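PDB 2II2: alpha-11 giardin from Giardia intestinalis, which binds calcium as an unusual annexin, probably also binds acidic phospholipids, and may help the parasite attach to the intestinal mucosa. Local coordinates for residues A[132-136]-A[137-141]; A[141-144]-A[145-149]; A[26-29]-A[30-33]; A[298-301]-A[302-305]. All coordinates share one frame; numbering follows the deposited sequence.

The four contacts form two pairs on opposite sides of the centre of an all-helical annexin chain. Contact 1 joins loop 132-136 to the start of helix 137-147, and contact 2 follows that helix to its end, their centres about 10 Å apart; they share Leu141, and Leu134 CD2 packs on His143 CD2 at 3.4 Å. Contacts 3 and 4, far apart in sequence, have centres about 11 Å apart, because helix 298-306 packs on helix 22-29, with Ser30 CB 3.5 Å from Met304 CG. This pair lies near the calcium-site residues Ile60 and Glu66, although no calcium is bound here: the side chain of Val26 is about 9 Å from that of Ile60, and Phe298's about 9 Å from Glu66's.

Contact 1: A[132-136]-A[137-141]; sequences IPLTS and AASYL
Ser136 O receives Tyr140 N at 3.0 Å with an N-H...O angle of 174°, the i to i+4 backbone bond that opens helix 137-147. A second donor reaches the same carbonyl: the hydroxyl of Ser139, whose OG lies 2.7 Å from Ser136 O and approaches well off the C=O direction. Having given its proton there, Ser139 OG accepts from Thr135 N at 2.9 Å, so a single hydroxyl joins the incoming loop to the first helical turn. With chi1 at 64°, this OG stands between its own backbone N and carbonyl carbon, turned back to the loop. Ser136 is the N-cap, and its OG accepts from Ser139 N at 3.0 Å; the two serines thus secure the start of helix 137-147, where the loop following helix 124-131 enters the next helix of the all-helical annexin fold. Ile132 CG2 packs against Ser139 CB at 3.7 Å. Farther along, Leu134 crosses Tyr140 at about a right angle and lays CD2 over one ring face, a CH-pi contact 3.9 Å from the centroid and 16° off the normal. Thr135 O meets the edge of that ring in its plane, 3.7 Å from Tyr140 CE1.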
ATOM      1  N   ILE A 132      -5.375  16.402   9.530  1.00  9.92           N
ATOM      2  CA  ILE A 132      -3.934  16.200   9.368  1.00  9.69           C
ATOM      3  C   ILE A 132      -3.217  17.542   9.350  1.00  9.24           C
ATOM      4  O   ILE A 132      -3.055  18.139   8.286  1.00  9.01           O
ATOM      5  CB  ILE A 132      -3.597  15.414   8.048  1.00  9.72           C
ATOM      6  CG1 ILE A 132      -4.348  14.080   8.023  1.00 10.58           C
ATOM      7  CG2 ILE A 132      -2.099  15.159   7.975  1.00 10.37           C
ATOM      8  CD1 ILE A 132      -4.153  13.288   6.711  1.00  9.73           C
ATOM      9  N   PRO A 133      -2.790  18.012  10.533  1.00  9.59           N
ATOM     10  CA  PRO A 133      -2.004  19.254  10.582  1.00 10.11           C
ATOM     11  C   PRO A 133      -0.744  19.103   9.747  1.00 10.46           C
ATOM     12  O   PRO A 133      -0.178  17.998   9.650  1.00 10.27           O
ATOM     13  CB  PRO A 133      -1.650  19.386  12.063  1.00 10.77           C
ATOM     14  CG  PRO A 133      -2.754  18.659  12.758  1.00 11.41           C
ATOM     15  CD  PRO A 133      -3.038  17.478  11.876  1.00  9.16           C
ATOM     16  N   LEU A 134      -0.336  20.213   9.139  1.00 11.40           N
ATOM     17  CA  LEU A 134       0.871  20.232   8.307  1.00 12.81           C
ATOM     18  C   LEU A 134       2.111  20.526   9.104  1.00 13.71           C
ATOM     19  O   LEU A 134       2.409  21.689   9.413  1.00 15.16           O
ATOM     20  CB  LEU A 134       0.740  21.208   7.144  1.00 12.91           C
ATOM     21  CG  LEU A 134      -0.164  20.699   6.019  1.00 14.30           C
ATOM     22  CD1 LEU A 134      -0.490  21.799   5.001  1.00 15.60           C
ATOM     23  CD2 LEU A 134       0.446  19.492   5.303  1.00 14.33           C
ATOM     24  N   THR A 135       2.827  19.473   9.470  1.00 14.68           N
ATOM     25  CA  THR A 135       4.008  19.619  10.306  1.00 16.30           C
ATOM     26  C   THR A 135       5.138  18.791   9.665  1.00 16.10           C
ATOM     27  O   THR A 135       6.130  19.313   9.140  1.00 17.44           O
ATOM     28  CB  THR A 135       3.700  19.185  11.768  1.00 17.38           C
ATOM     29  OG1 THR A 135       3.168  17.847  11.781  1.00 20.95           O
ATOM     30  CG2 THR A 135       2.670  20.144  12.431  1.00 19.47           C
ATOM     31  N   SER A 136       4.918  17.497   9.604  1.00 14.58           N
ATOM     32  CA  SER A 136       5.946  16.552   9.253  1.00 13.49           C
ATOM     33  C   SER A 136       5.995  16.277   7.757  1.00 11.96           C
ATOM     34  O   SER A 136       5.037  16.583   7.035  1.00 11.27           O
ATOM     35  CB  SER A 136       5.603  15.251   9.949  1.00 13.93           C
ATOM     36  OG  SER A 136       4.317  14.820   9.553  1.00 13.21           O
ATOM     37  N   ALA A 137       7.075  15.630   7.310  1.00 10.36           N
ATOM     38  CA  ALA A 137       7.098  15.106   5.942  1.00  8.76           C
ATOM     39  C   ALA A 137       5.886  14.210   5.704  1.00  8.46           C
ATOM     40  O   ALA A 137       5.262  14.291   4.653  1.00  8.42           O
ATOM     41  CB  ALA A 137       8.390  14.344   5.701  1.00 10.00           C
ATOM     42  N   ALA A 138       5.553  13.377   6.695  1.00  8.24           N
ATOM     43  CA  ALA A 138       4.412  12.468   6.545  1.00  8.38           C
ATOM     44  C   ALA A 138       3.113  13.205   6.242  1.00  7.54           C
ATOM     45  O   ALA A 138       2.348  12.795   5.370  1.00  8.15           O
ATOM     46  CB  ALA A 138       4.239  11.615   7.779  1.00  8.78           C
ATOM     47  N   SER A 139       2.896  14.307   6.953  1.00  8.22           N
ATOM     48  CA  SER A 139       1.697  15.113   6.716  1.00  8.28           C
ATOM     49  C   SER A 139       1.685  15.806   5.361  1.00  8.04           C
ATOM     50  O   SER A 139       0.658  15.789   4.660  1.00  9.27           O
ATOM     51  CB  SER A 139       1.473  16.107   7.842  1.00  9.56           C
ATOM     52  OG  SER A 139       2.516  17.068   7.947  1.00 12.46           O
ATOM     53  N   TYR A 140       2.815  16.402   4.984  1.00  8.59           N
ATOM     54  CA  TYR A 140       2.922  16.998   3.672  1.00  8.91           C
ATOM     55  C   TYR A 140       2.706  15.981   2.565  1.00  8.53           C
ATOM     56  O   TYR A 140       2.095  16.298   1.550  1.00  8.94           O
ATOM     57  CB  TYR A 140       4.252  17.739   3.455  1.00 10.41           C
ATOM     58  CG  TYR A 140       4.226  19.102   4.067  1.00 10.26           C
ATOM     59  CD1 TYR A 140       4.789  19.339   5.315  1.00 12.29           C
ATOM     60  CD2 TYR A 140       3.608  20.155   3.413  1.00 11.17           C
ATOM     61  CE1 TYR A 140       4.737  20.599   5.909  1.00 13.51           C
ATOM     62  CE2 TYR A 140       3.549  21.434   4.001  1.00 12.64           C
ATOM     63  CZ  TYR A 140       4.122  21.632   5.245  1.00 12.25           C
ATOM     64  OH  TYR A 140       4.055  22.881   5.825  1.00 14.97           O
ATOM     65  N   LEU A 141       3.195  14.750   2.721  1.00  7.56           N
ATOM     66  CA  LEU A 141       2.979  13.721   1.694  1.00  7.71           C
ATOM     67  C   LEU A 141       1.493  13.502   1.482  1.00  7.99           C
ATOM     68  O   LEU A 141       1.053  13.362   0.339  1.00  8.27           O
ATOM     69  CB  LEU A 141       3.649  12.420   2.104  1.00  8.05           C
ATOM     70  CG  LEU A 141       5.161  12.376   1.889  1.00  7.49           C
ATOM     71  CD1 LEU A 141       5.804  11.307   2.776  1.00  8.59           C
ATOM     72  CD2 LEU A 141       5.458  12.126   0.405  1.00  8.01           C
TER

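Contact 2: A[141-144]-A[145-149]; sequences LCHL and AIREN
Leu141 O accepts from Ala145 N at 3.0 Å and Leu144 O from Glu148 N at 2.9 Å, the two regular i to i+4 backbone bonds of this last part of helix 137-147. Between them the pattern slackens. His143 O draws weak bonds from Ile146 N and Arg147 N, and Arg147 N is divided weakly between His143 O and Leu144 O, its N-H...O angles being only 134° and 128°. The carbonyl Cys142 O is buried without any hydrogen-bonding partner, Ile146 N staying 3.7 Å from it.

Van der Waals packing centres on Leu144 CD2, which sits over one face of the Arg147 guanidinium, 3.6 Å from CZ and offset toward its rim. The arginine gets there by bending at chi3 (38°), which folds its end back along the helix. Leu144 CD2 also touches Glu148 CG at 3.9 Å.

Water supplies the remaining polar link: it lies 2.7 Å from His143 ND1 and accepts a weak bond from Arg147 NH1. The other ring nitrogen, His143 NE2, bonds to Ile132 O in the preceding loop, while Glu148 OE2 forms a salt bridge with Arg180. Arg109 NH1 binds both Ala145 O and Glu148 O. Such side-chain binding of late carbonyls, with i to i+3 bonds mixed into the i to i+4 series, marks the C-terminal end of an alpha helix, here one packed among annexin helices 94-102, 124-131 and 175-184.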
ATOM      1  N   LEU A 141       3.195  14.750   2.721  1.00  7.56           N
ATOM      2  CA  LEU A 141       2.979  13.721   1.694  1.00  7.71           C
ATOM      3  C   LEU A 141       1.493  13.502   1.482  1.00  7.99           C
ATOM      4  O   LEU A 141       1.053  13.362   0.339  1.00  8.27           O
ATOM      5  CB  LEU A 141       3.649  12.420   2.104  1.00  8.05           C
ATOM      6  CG  LEU A 141       5.161  12.376   1.889  1.00  7.49           C
ATOM      7  CD1 LEU A 141       5.804  11.307   2.776  1.00  8.59           C
ATOM      8  CD2 LEU A 141       5.458  12.126   0.405  1.00  8.01           C
ATOM      9  N   CYS A 142       0.729  13.460   2.580  1.00  8.15           N
ATOM     10  CA  CYS A 142      -0.710  13.205   2.454  1.00  8.25           C
ATOM     11  C   CYS A 142      -1.387  14.288   1.618  1.00  8.33           C
ATOM     12  O   CYS A 142      -2.113  14.011   0.643  1.00  9.40           O
ATOM     13  CB  CYS A 142      -1.402  13.104   3.802  1.00  8.44           C
ATOM     14  SG  CYS A 142      -0.869  11.670   4.772  1.00  8.93           S
ATOM     15  N   HIS A 143      -1.156  15.540   2.005  1.00  9.00           N
ATOM     16  CA  HIS A 143      -1.824  16.657   1.346  1.00  9.27           C
ATOM     17  C   HIS A 143      -1.350  16.845  -0.096  1.00  8.99           C
ATOM     18  O   HIS A 143      -2.147  17.029  -1.025  1.00  9.94           O
ATOM     19  CB  HIS A 143      -1.570  17.960   2.108  1.00  9.75           C
ATOM     20  CG  HIS A 143      -2.329  18.078   3.390  1.00  9.58           C
ATOM     21  ND1 HIS A 143      -3.358  18.983   3.551  1.00 11.98           N
ATOM     22  CD2 HIS A 143      -2.186  17.446   4.581  1.00 10.36           C
ATOM     23  CE1 HIS A 143      -3.806  18.905   4.796  1.00 11.78           C
ATOM     24  NE2 HIS A 143      -3.111  17.985   5.444  1.00  9.60           N
ATOM     25  N   LEU A 144      -0.033  16.869  -0.287  1.00  8.87           N
ATOM     26  CA  LEU A 144       0.485  17.178  -1.619  1.00  9.01           C
ATOM     27  C   LEU A 144       0.222  16.051  -2.614  1.00  9.09           C
ATOM     28  O   LEU A 144       0.003  16.309  -3.796  1.00  9.36           O
ATOM     29  CB  LEU A 144       1.964  17.592  -1.612  1.00  9.17           C
ATOM     30  CG  LEU A 144       2.275  18.862  -0.812  1.00 11.90           C
ATOM     31  CD1 LEU A 144       3.760  19.211  -0.928  1.00 14.05           C
ATOM     32  CD2 LEU A 144       1.396  20.046  -1.191  1.00 14.30           C
ATOM     33  N   ALA A 145       0.188  14.808  -2.139  1.00  9.10           N
ATOM     34  CA  ALA A 145      -0.132  13.688  -3.018  1.00 10.05           C
ATOM     35  C   ALA A 145      -1.471  13.884  -3.721  1.00 10.38           C
ATOM     36  O   ALA A 145      -1.628  13.528  -4.889  1.00 10.84           O
ATOM     37  CB  ALA A 145      -0.161  12.365  -2.236  1.00 10.62           C
ATOM     38  N   ILE A 146      -2.448  14.418  -3.004  1.00 10.70           N
ATOM     39  CA  ILE A 146      -3.761  14.576  -3.593  1.00 12.67           C
ATOM     40  C   ILE A 146      -3.974  15.939  -4.269  1.00 12.39           C
ATOM     41  O   ILE A 146      -4.856  16.071  -5.103  1.00 13.47           O
ATOM     42  CB  ILE A 146      -4.905  14.132  -2.636  1.00 13.16           C
ATOM     43  CG1 ILE A 146      -5.017  15.060  -1.430  1.00 13.44           C
ATOM     44  CG2 ILE A 146      -4.759  12.611  -2.239  1.00 13.88           C
ATOM     45  CD1 ILE A 146      -6.325  14.832  -0.616  1.00 14.81           C
ATOM     46  N   ARG A 147      -3.147  16.937  -3.948  1.00 12.46           N
ATOM     47  CA  ARG A 147      -3.287  18.286  -4.508  1.00 13.58           C
ATOM     48  C   ARG A 147      -2.466  18.529  -5.759  1.00 14.01           C
ATOM     49  O   ARG A 147      -2.902  19.281  -6.627  1.00 14.62           O
ATOM     50  CB  ARG A 147      -2.893  19.323  -3.463  1.00 14.39           C
ATOM     51  CG  ARG A 147      -3.937  19.578  -2.394  1.00 17.35           C
ATOM     52  CD  ARG A 147      -3.383  20.391  -1.234  1.00 19.42           C
ATOM     53  NE  ARG A 147      -2.446  21.448  -1.625  1.00 22.57           N
ATOM     54  CZ  ARG A 147      -1.552  22.006  -0.806  1.00 23.88           C
ATOM     55  NH1 ARG A 147      -1.452  21.619   0.471  1.00 24.40           N
ATOM     56  NH2 ARG A 147      -0.740  22.954  -1.260  1.00 25.94           N
ATOM     57  N   GLU A 148      -1.272  17.940  -5.836  1.00 12.74           N
ATOM     58  CA  GLU A 148      -0.290  18.377  -6.823  1.00 13.14           C
ATOM     59  C   GLU A 148      -0.123  17.407  -7.970  1.00 13.30           C
ATOM     60  O   GLU A 148      -0.171  16.186  -7.784  1.00 13.48           O
ATOM     61  CB  GLU A 148       1.069  18.568  -6.146  1.00 14.14           C
ATOM     62  CG  GLU A 148       1.102  19.682  -5.113  1.00 17.29           C
ATOM     63  CD  GLU A 148       1.146  21.049  -5.757  1.00 21.51           C
ATOM     64  OE1 GLU A 148       1.465  21.122  -6.963  1.00 23.31           O
ATOM     65  OE2 GLU A 148       0.880  22.045  -5.056  1.00 24.98           O
ATOM     66  N   ASN A 149       0.169  17.979  -9.135  1.00 13.20           N
ATOM     67  CA  ASN A 149       0.411  17.220 -10.343  1.00 13.55           C
ATOM     68  C   ASN A 149       1.897  17.192 -10.660  1.00 12.96           C
ATOM     69  O   ASN A 149       2.690  17.955 -10.077  1.00 13.44           O
ATOM     70  CB  ASN A 149      -0.357  17.816 -11.529  1.00 14.33           C
ATOM     71  CG  ASN A 149      -1.845  17.908 -11.281  1.00 17.22           C
ATOM     72  OD1 ASN A 149      -2.432  17.042 -10.646  1.00 19.43           O
ATOM     73  ND2 ASN A 149      -2.468  18.966 -11.805  1.00 21.92           N
TER
HETATM   74  O   HOH W   1      -3.840  21.183   1.982  1.00 16.68           O

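Contact 3: A[26-29]-A[30-33]; sequences VTFT and SRWS
Arg31 CB lies 3.5 Å from Phe28 O and also over one face of the Trp32 ring, toward its rim. CG stays beside the same carbonyl, and a bend at chi3 (-148°) then brings the guanidinium across Phe28. A water near NE, too close at 2.5 Å for a secure bond, donates to Thr27 O. CZ is 3.7 Å from Phe28 CD1, the ring atom that rests over one guanidinium face; the two planes are 66° apart, so the groups do not stack flat. At the tip, NH1 passes 3.7 Å from Phe28 CE1, while NH2 gives one bond to a second water, shared with Thr27 OG1, which also bonds to Glu24 O, and a salt bridge to Glu12 of helix 9-18. The backbone beneath is a type I beta turn from Thr29 to Trp32, closing helix 22-29 and leading to helix 34-48 in this all-helical annexin. Arg31 N bonds to Phe28 O at 3.2 Å, coming from above the carbonyl plane, and the Ser30 hydroxyl donates to Thr27 O, with OG 2.7 Å away. Trp32 NE1 lies over the Phe28 ring toward its rim, 3.4 Å from CE2, with the five-membered ring tilted 53° to the phenyl.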
ATOM      1  N   VAL A  26      -8.180 -20.064   0.909  1.00  8.77           N
ATOM      2  CA  VAL A  26      -7.050 -19.623   0.077  1.00  9.51           C
ATOM      3  C   VAL A  26      -7.082 -20.261  -1.311  1.00  8.97           C
ATOM      4  O   VAL A  26      -6.985 -19.573  -2.327  1.00  9.98           O
ATOM      5  CB  VAL A  26      -5.707 -19.914   0.760  1.00  9.73           C
ATOM      6  CG1 VAL A  26      -4.519 -19.621  -0.123  1.00  9.89           C
ATOM      7  CG2 VAL A  26      -5.573 -19.110   2.058  1.00  9.99           C
ATOM      8  N   THR A  27      -7.216 -21.578  -1.347  1.00  9.68           N
ATOM      9  CA  THR A  27      -7.213 -22.264  -2.632  1.00 10.14           C
ATOM     10  C   THR A  27      -8.440 -21.895  -3.471  1.00  9.48           C
ATOM     11  O   THR A  27      -8.346 -21.756  -4.696  1.00 10.73           O
ATOM     12  CB  THR A  27      -7.069 -23.778  -2.447  1.00 10.98           C
ATOM     13  OG1 THR A  27      -8.180 -24.277  -1.712  1.00 14.14           O
ATOM     14  CG2 THR A  27      -5.804 -24.084  -1.699  1.00 13.40           C
ATOM     15  N   PHE A  28      -9.593 -21.746  -2.820  1.00  9.88           N
ATOM     16  CA  PHE A  28     -10.783 -21.288  -3.530  1.00  8.90           C
ATOM     17  C   PHE A  28     -10.569 -19.921  -4.196  1.00  9.58           C
ATOM     18  O   PHE A  28     -10.914 -19.690  -5.367  1.00  9.46           O
ATOM     19  CB  PHE A  28     -11.997 -21.244  -2.589  1.00  9.70           C
ATOM     20  CG  PHE A  28     -13.242 -20.728  -3.258  1.00  9.35           C
ATOM     21  CD1 PHE A  28     -14.098 -21.594  -3.944  1.00 10.05           C
ATOM     22  CD2 PHE A  28     -13.545 -19.385  -3.238  1.00  9.27           C
ATOM     23  CE1 PHE A  28     -15.238 -21.109  -4.570  1.00  9.70           C
ATOM     24  CE2 PHE A  28     -14.660 -18.882  -3.878  1.00  9.60           C
ATOM     25  CZ  PHE A  28     -15.507 -19.756  -4.545  1.00 10.71           C
ATOM     26  N   THR A  29      -9.992 -19.001  -3.424  1.00  9.22           N
ATOM     27  CA  THR A  29      -9.791 -17.639  -3.888  1.00  9.25           C
ATOM     28  C   THR A  29      -8.859 -17.601  -5.091  1.00  9.72           C
ATOM     29  O   THR A  29      -9.024 -16.763  -5.965  1.00 10.42           O
ATOM     30  CB  THR A  29      -9.304 -16.753  -2.747  1.00  8.60           C
ATOM     31  OG1 THR A  29     -10.310 -16.736  -1.727  1.00  9.27           O
ATOM     32  CG2 THR A  29      -9.056 -15.322  -3.202  1.00 10.20           C
ATOM     33  N   SER A  30      -7.909 -18.535  -5.136  1.00 10.01           N
ATOM     34  CA  SER A  30      -6.901 -18.566  -6.198  1.00 10.98           C
ATOM     35  C   SER A  30      -7.494 -18.763  -7.601  1.00 11.35           C
ATOM     36  O   SER A  30      -6.829 -18.488  -8.624  1.00 12.07           O
ATOM     37  CB  SER A  30      -5.884 -19.685  -5.924  1.00 12.01           C
ATOM     38  OG  SER A  30      -6.400 -20.950  -6.331  1.00 11.49           O
ATOM     39  N   ARG A  31      -8.742 -19.219  -7.683  1.00 11.08           N
ATOM     40  CA  ARG A  31      -9.327 -19.589  -8.960  1.00 12.71           C
ATOM     41  C   ARG A  31      -9.748 -18.430  -9.825  1.00 13.41           C
ATOM     42  O   ARG A  31      -9.937 -18.623 -11.023  1.00 15.00           O
ATOM     43  CB  ARG A  31     -10.566 -20.459  -8.727  1.00 13.69           C
ATOM     44  CG  ARG A  31     -10.292 -21.758  -8.076  1.00 15.57           C
ATOM     45  CD  ARG A  31     -11.542 -22.588  -8.126  1.00 19.60           C
ATOM     46  NE  ARG A  31     -11.588 -23.418  -6.947  1.00 21.12           N
ATOM     47  CZ  ARG A  31     -12.703 -23.889  -6.425  1.00 19.93           C
ATOM     48  NH1 ARG A  31     -13.875 -23.612  -7.005  1.00 21.51           N
ATOM     49  NH2 ARG A  31     -12.634 -24.634  -5.334  1.00 23.52           N
ATOM     50  N   TRP A  32      -9.890 -17.246  -9.233  1.00 13.48           N
ATOM     51  CA  TRP A  32     -10.665 -16.171  -9.848  1.00 12.54           C
ATOM     52  C   TRP A  32      -9.876 -14.919 -10.214  1.00 13.39           C
ATOM     53  O   TRP A  32      -9.089 -14.420  -9.416  1.00 14.36           O
ATOM     54  CB  TRP A  32     -11.808 -15.773  -8.907  1.00 12.96           C
ATOM     55  CG  TRP A  32     -12.524 -16.955  -8.321  1.00 11.68           C
ATOM     56  CD1 TRP A  32     -12.365 -17.477  -7.063  1.00 12.07           C
ATOM     57  CD2 TRP A  32     -13.498 -17.787  -8.974  1.00 11.25           C
ATOM     58  NE1 TRP A  32     -13.171 -18.575  -6.897  1.00 12.70           N
ATOM     59  CE2 TRP A  32     -13.875 -18.790  -8.054  1.00 11.61           C
ATOM     60  CE3 TRP A  32     -14.071 -17.797 -10.257  1.00 12.40           C
ATOM     61  CZ2 TRP A  32     -14.818 -19.774  -8.367  1.00 12.72           C
ATOM     62  CZ3 TRP A  32     -15.027 -18.773 -10.558  1.00 13.56           C
ATOM     63  CH2 TRP A  32     -15.388 -19.743  -9.620  1.00 13.48           C
ATOM     64  N   SER A  33     -10.140 -14.382 -11.411  1.00 13.83           N
ATOM     65  CA  SER A  33      -9.617 -13.067 -11.793  1.00 13.65           C
ATOM     66  C   SER A  33     -10.318 -11.944 -11.004  1.00 13.20           C
ATOM     67  O   SER A  33     -11.342 -12.192 -10.349  1.00 13.62           O
ATOM     68  CB  SER A  33      -9.830 -12.845 -13.276  1.00 14.52           C
ATOM     69  OG  SER A  33     -11.207 -12.686 -13.531  1.00 14.89           O
TER
HETATM   70  O   HOH W   2     -10.243 -24.675  -3.625  1.00 25.02           O
HETATM   71  O   HOH W   3      -9.325 -24.065  -6.032  1.00 46.06           O
HETATM   72  O   HOH W   4      -7.416 -15.097  -7.420  1.00 19.64           O

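Contact 4: A[298-301]-A[302-305]; sequences FRDA and CLMF
Phe298 O accepts from Cys302 N at 2.8 Å, the shortest hydrogen bond between the two segments, with an N-H...O angle of 161° and the donor close to the line of the carbonyl. The next three residues repeat the i to i+4 pattern: Leu303 N to Arg299 O, Met304 N to Asp300 O and Phe305 N to Ala301 O, none longer than 3.0 Å, as expected of regular alpha helix 298-306.

The same Phe298-Cys302 step carries the main side-chain contact. With chi1 at 174°, Phe298 turns its ring away from its own N and along the helix until Cys302 CB stands over one face, toward the rim. This CH-pi approach measures 4.2 Å from CB to the centroid. Cys302 SG takes an oblique sulfur-aromatic position, 4.9 Å from the centroid and 46° off the ring normal, nearest to Phe298 CZ at 4.1 Å. One turn on, Phe305 CD1 comes within 3.3 Å of Ala301 O, and the Met304 methyl CE lies over the centre of the Phe305 ring.

Helices 249-263 and 64-73 pack on Phe298, Phe288 meets it edge-to-face, and Val26 touches Ala301 and Met304. Arg299 is polar by contrast, its NH1 bonding to Phe288 O. Phe298, Cys302, Met304 and Phe305 meet through aromatic, sulfur and methyl surfaces, consistent with cohesion by dispersion in a largely buried helix.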
ATOM      1  N   PHE A 298      -1.894 -16.674   7.127  1.00  8.04           N
ATOM      2  CA  PHE A 298      -1.578 -15.470   6.366  1.00  7.59           C
ATOM      3  C   PHE A 298      -0.529 -15.739   5.296  1.00  7.10           C
ATOM      4  O   PHE A 298      -0.675 -15.275   4.161  1.00  7.44           O
ATOM      5  CB  PHE A 298      -1.094 -14.319   7.272  1.00  8.73           C
ATOM      6  CG  PHE A 298      -0.647 -13.138   6.463  1.00  7.55           C
ATOM      7  CD1 PHE A 298      -1.589 -12.352   5.775  1.00  8.56           C
ATOM      8  CD2 PHE A 298       0.695 -12.879   6.257  1.00  8.63           C
ATOM      9  CE1 PHE A 298      -1.195 -11.323   4.965  1.00  9.17           C
ATOM     10  CE2 PHE A 298       1.103 -11.833   5.425  1.00  8.61           C
ATOM     11  CZ  PHE A 298       0.149 -11.076   4.774  1.00  8.38           C
ATOM     12  N   ARG A 299       0.545 -16.458   5.648  1.00  8.09           N
ATOM     13  CA  ARG A 299       1.611 -16.725   4.671  1.00  9.46           C
ATOM     14  C   ARG A 299       1.066 -17.332   3.379  1.00  8.27           C
ATOM     15  O   ARG A 299       1.423 -16.904   2.273  1.00  8.47           O
ATOM     16  CB  ARG A 299       2.666 -17.630   5.314  1.00 10.68           C
ATOM     17  CG  ARG A 299       3.790 -18.135   4.420  1.00 11.67           C
ATOM     18  CD  ARG A 299       4.660 -19.128   5.199  1.00 12.26           C
ATOM     19  NE  ARG A 299       3.980 -20.404   5.404  1.00 13.37           N
ATOM     20  CZ  ARG A 299       3.447 -20.803   6.552  1.00 13.21           C
ATOM     21  NH1 ARG A 299       3.531 -20.046   7.646  1.00 15.45           N
ATOM     22  NH2 ARG A 299       2.842 -21.989   6.632  1.00 16.26           N
ATOM     23  N   ASP A 300       0.219 -18.343   3.518  1.00  8.19           N
ATOM     24  CA  ASP A 300      -0.336 -18.997   2.356  1.00  8.51           C
ATOM     25  C   ASP A 300      -1.275 -18.099   1.558  1.00  8.31           C
ATOM     26  O   ASP A 300      -1.255 -18.113   0.324  1.00  8.10           O
ATOM     27  CB  ASP A 300      -1.037 -20.286   2.772  1.00 10.16           C
ATOM     28  CG  ASP A 300      -0.049 -21.374   3.172  1.00 13.62           C
ATOM     29  OD1 ASP A 300       1.082 -21.410   2.639  1.00 16.33           O
ATOM     30  OD2 ASP A 300      -0.398 -22.193   4.040  1.00 17.32           O
ATOM     31  N   ALA A 301      -2.059 -17.288   2.256  1.00  7.82           N
ATOM     32  CA  ALA A 301      -2.888 -16.309   1.568  1.00  8.09           C
ATOM     33  C   ALA A 301      -2.032 -15.323   0.783  1.00  7.34           C
ATOM     34  O   ALA A 301      -2.370 -14.972  -0.350  1.00  7.92           O
ATOM     35  CB  ALA A 301      -3.764 -15.565   2.559  1.00  8.58           C
ATOM     36  N   CYS A 302      -0.967 -14.851   1.418  1.00  7.37           N
ATOM     37  CA  CYS A 302      -0.070 -13.872   0.825  1.00  7.50           C
ATOM     38  C   CYS A 302       0.586 -14.443  -0.433  1.00  7.19           C
ATOM     39  O   CYS A 302       0.595 -13.803  -1.484  1.00  8.41           O
ATOM     40  CB  CYS A 302       0.968 -13.474   1.872  1.00  8.30           C
ATOM     41  SG  CYS A 302       2.105 -12.176   1.336  1.00  8.15           S
ATOM     42  N   LEU A 303       1.148 -15.651  -0.339  1.00  8.01           N
ATOM     43  CA  LEU A 303       1.734 -16.292  -1.521  1.00  8.42           C
ATOM     44  C   LEU A 303       0.724 -16.442  -2.671  1.00  7.47           C
ATOM     45  O   LEU A 303       1.021 -16.195  -3.852  1.00  9.24           O
ATOM     46  CB  LEU A 303       2.323 -17.642  -1.144  1.00  9.28           C
ATOM     47  CG  LEU A 303       3.555 -17.622  -0.240  1.00 10.60           C
ATOM     48  CD1 LEU A 303       3.799 -19.039   0.253  1.00 10.93           C
ATOM     49  CD2 LEU A 303       4.821 -17.062  -0.912  1.00  9.92           C
ATOM     50  N   MET A 304      -0.486 -16.869  -2.311  1.00  7.97           N
ATOM     51  CA  MET A 304      -1.537 -17.011  -3.306  1.00  8.12           C
ATOM     52  C   MET A 304      -1.832 -15.684  -3.982  1.00  7.29           C
ATOM     53  O   MET A 304      -1.913 -15.644  -5.222  1.00  8.23           O
ATOM     54  CB  MET A 304      -2.786 -17.652  -2.679  1.00  7.73           C
ATOM     55  CG  MET A 304      -3.973 -17.825  -3.611  1.00  8.81           C
ATOM     56  SD  MET A 304      -4.974 -16.333  -3.867  1.00  9.63           S
ATOM     57  CE  MET A 304      -5.563 -16.026  -2.189  1.00  9.87           C
ATOM     58  N   PHE A 305      -2.031 -14.620  -3.213  1.00  6.93           N
ATOM     59  CA  PHE A 305      -2.395 -13.365  -3.842  1.00  7.62           C
ATOM     60  C   PHE A 305      -1.283 -12.812  -4.744  1.00  8.27           C
ATOM     61  O   PHE A 305      -1.576 -12.149  -5.748  1.00  9.51           O
ATOM     62  CB  PHE A 305      -2.812 -12.323  -2.806  1.00  7.39           C
ATOM     63  CG  PHE A 305      -4.243 -12.416  -2.355  1.00  7.75           C
ATOM     64  CD1 PHE A 305      -4.559 -12.580  -1.001  1.00  8.36           C
ATOM     65  CD2 PHE A 305      -5.285 -12.262  -3.263  1.00  8.56           C
ATOM     66  CE1 PHE A 305      -5.887 -12.651  -0.585  1.00  9.52           C
ATOM     67  CE2 PHE A 305      -6.624 -12.341  -2.872  1.00  8.86           C
ATOM     68  CZ  PHE A 305      -6.926 -12.524  -1.505  1.00  9.05           C
TER